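Local coordinates for SspB protein (Streptomyces clavuligerus, PDB 6JUF) that probably acts as a metal-dependent DNase in a phosphorothioation-sensing bacterial defence system against phages, at residues A91-L94 with G99-P102. Numbering follows the deposited sequence.
Sequences ARWL and GADP
Trp93 has its CG anti to the backbone N, beside the carbonyl carbon (chi1 172°), and chi2 of 91° turns a face of the indole to Ala100. The six-membered ring receives the Ala100 methyl over that face: CB stands 3.7 Å from the centroid of the ring, a CH-pi contact. Leu94 takes a similar first torsion (chi1 177°) and sends CD1 alongside Asp101 CB, 4.1 Å away. The two side chains run side by side in the same direction.

Backbone bonds hold the loop against the helix. Ala100 N donates to Trp93 O at 2.7 Å. One residue on, Asp101 N gives its hydrogen to Leu94 O at 3.0 Å. Two successive carbonyls near the end of helix 89-95 are thus satisfied by two successive loop amides. Gly99 passes close to the helix end, with its CA 3.3 Å from Trp93 O.

The polar ends find partners outside the pair. Trp93 NE1 bonds to Asp315 OD1, and its ring meets Trp311 and Tyr318 edge-to-face. Asp101 OD1 accepts from Glu105 N, while OD2 bonds to Ser109 OG and accepts from Glu106 N; this ties the loop to the start of helix 107-118, whose Leu113 and Trp116 pack on Leu94. The arrangement is a buried helix-loop-helix packing within the DUF4007 region, in which the loop between helices 89-95 and 107-118 folds back against the C-terminal turn of the first, its amides bonding to the carbonyls of Trp93 and Leu94.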
ATOM      1  N   ALA B  91      13.558   8.751  10.527  1.00  9.40           N
ATOM      2  CA  ALA B  91      13.157   8.839   9.139  1.00  8.94           C
ATOM      3  C   ALA B  91      14.374   8.530   8.242  1.00  9.91           C
ATOM      4  O   ALA B  91      14.226   7.792   7.250  1.00  8.60           O
ATOM      5  CB  ALA B  91      12.616  10.228   8.800  1.00  8.38           C
ATOM      6  N   ARG B  92      15.565   9.014   8.582  1.00 10.16           N
ATOM      7  CA  ARG B  92      16.768   8.649   7.816  1.00 10.61           C
ATOM      8  C   ARG B  92      16.961   7.108   7.861  1.00  9.47           C
ATOM      9  O   ARG B  92      17.339   6.546   6.840  1.00 10.20           O
ATOM     10  CB  ARG B  92      18.005   9.343   8.405  1.00 12.29           C
ATOM     11  CG  ARG B  92      19.355   8.877   7.891  1.00 13.09           C
ATOM     12  CD  ARG B  92      19.496   9.183   6.403  1.00 11.44           C
ATOM     13  NE  ARG B  92      20.769   8.716   5.807  1.00 14.34           N
ATOM     14  CZ  ARG B  92      20.967   7.500   5.300  1.00 16.35           C
ATOM     15  NH1 ARG B  92      20.027   6.532   5.378  1.00 14.62           N
ATOM     16  NH2 ARG B  92      22.157   7.207   4.756  1.00 18.56           N
ATOM     17  N   TRP B  93      16.757   6.475   9.004  1.00  8.89           N
ATOM     18  CA  TRP B  93      16.981   5.048   9.132  1.00 10.85           C
ATOM     19  C   TRP B  93      15.948   4.273   8.312  1.00 10.61           C
ATOM     20  O   TRP B  93      16.274   3.264   7.713  1.00 10.19           O
ATOM     21  CB  TRP B  93      16.974   4.686  10.613  1.00  9.72           C
ATOM     22  CG  TRP B  93      17.009   3.202  10.846  1.00  9.48           C
ATOM     23  CD1 TRP B  93      18.117   2.380  11.012  1.00  9.82           C
ATOM     24  CD2 TRP B  93      15.842   2.331  10.992  1.00  8.96           C
ATOM     25  NE1 TRP B  93      17.719   1.078  11.183  1.00 10.05           N
ATOM     26  CE2 TRP B  93      16.347   0.994  11.193  1.00  9.05           C
ATOM     27  CE3 TRP B  93      14.449   2.544  10.959  1.00  8.98           C
ATOM     28  CZ2 TRP B  93      15.490  -0.113  11.366  1.00  9.71           C
ATOM     29  CZ3 TRP B  93      13.620   1.431  11.178  1.00  9.87           C
ATOM     30  CH2 TRP B  93      14.157   0.126  11.340  1.00  8.31           C
ATOM     31  N   LEU B  94      14.665   4.691   8.323  1.00  9.83           N
ATOM     32  CA  LEU B  94      13.601   3.904   7.720  1.00  9.64           C
ATOM     33  C   LEU B  94      13.346   4.191   6.251  1.00 10.63           C
ATOM     34  O   LEU B  94      13.204   3.268   5.405  1.00  8.28           O
ATOM     35  CB  LEU B  94      12.277   4.158   8.501  1.00  7.22           C
ATOM     36  CG  LEU B  94      11.056   3.423   7.875  1.00  7.91           C
ATOM     37  CD1 LEU B  94      11.186   1.886   7.972  1.00  8.98           C
ATOM     38  CD2 LEU B  94       9.768   3.918   8.527  1.00  9.37           C
ATOM     39  N   GLY B  99      18.047   3.097   3.343  1.00 16.11           N
ATOM     40  CA  GLY B  99      17.530   2.788   4.693  1.00 15.23           C
ATOM     41  C   GLY B  99      16.850   1.438   4.818  1.00 12.10           C
ATOM     42  O   GLY B  99      17.043   0.557   3.957  1.00 11.03           O
ATOM     43  N   ALA B 100      16.115   1.216   5.896  1.00 10.62           N
ATOM     44  CA  ALA B 100      15.591  -0.063   6.279  1.00 10.38           C
ATOM     45  C   ALA B 100      14.532  -0.551   5.312  1.00  9.44           C
ATOM     46  O   ALA B 100      14.529  -1.721   4.915  1.00  9.69           O
ATOM     47  CB  ALA B 100      14.999  -0.044   7.705  1.00 10.16           C
ATOM     48  N   ASP B 101      13.577   0.307   4.972  1.00  7.63           N
ATOM     49  CA  ASP B 101      12.481  -0.137   4.134  1.00  8.49           C
ATOM     50  C   ASP B 101      11.797   1.075   3.481  1.00 10.26           C
ATOM     51  O   ASP B 101      10.641   1.398   3.803  1.00  8.54           O
ATOM     52  CB  ASP B 101      11.511  -0.971   5.000  1.00  9.25           C
ATOM     53  CG  ASP B 101      10.406  -1.675   4.199  1.00  9.09           C
ATOM     54  OD1 ASP B 101      10.454  -1.727   2.965  1.00  9.12           O
ATOM     55  OD2 ASP B 101       9.460  -2.252   4.813  1.00  7.73           O
ATOM     56  N   PRO B 102      12.512   1.746   2.541  1.00  8.43           N
ATOM     57  CA  PRO B 102      12.020   2.974   1.911  1.00  9.99           C
ATOM     58  C   PRO B 102      10.624   2.847   1.250  1.00  9.13           C
ATOM     59  O   PRO B 102       9.884   3.816   1.150  1.00 10.00           O
ATOM     60  CB  PRO B 102      13.129   3.301   0.858  1.00  9.04           C
ATOM     61  CG  PRO B 102      13.909   2.017   0.732  1.00 10.06           C
ATOM     62  CD  PRO B 102      13.872   1.410   2.079  1.00 10.70           C
TER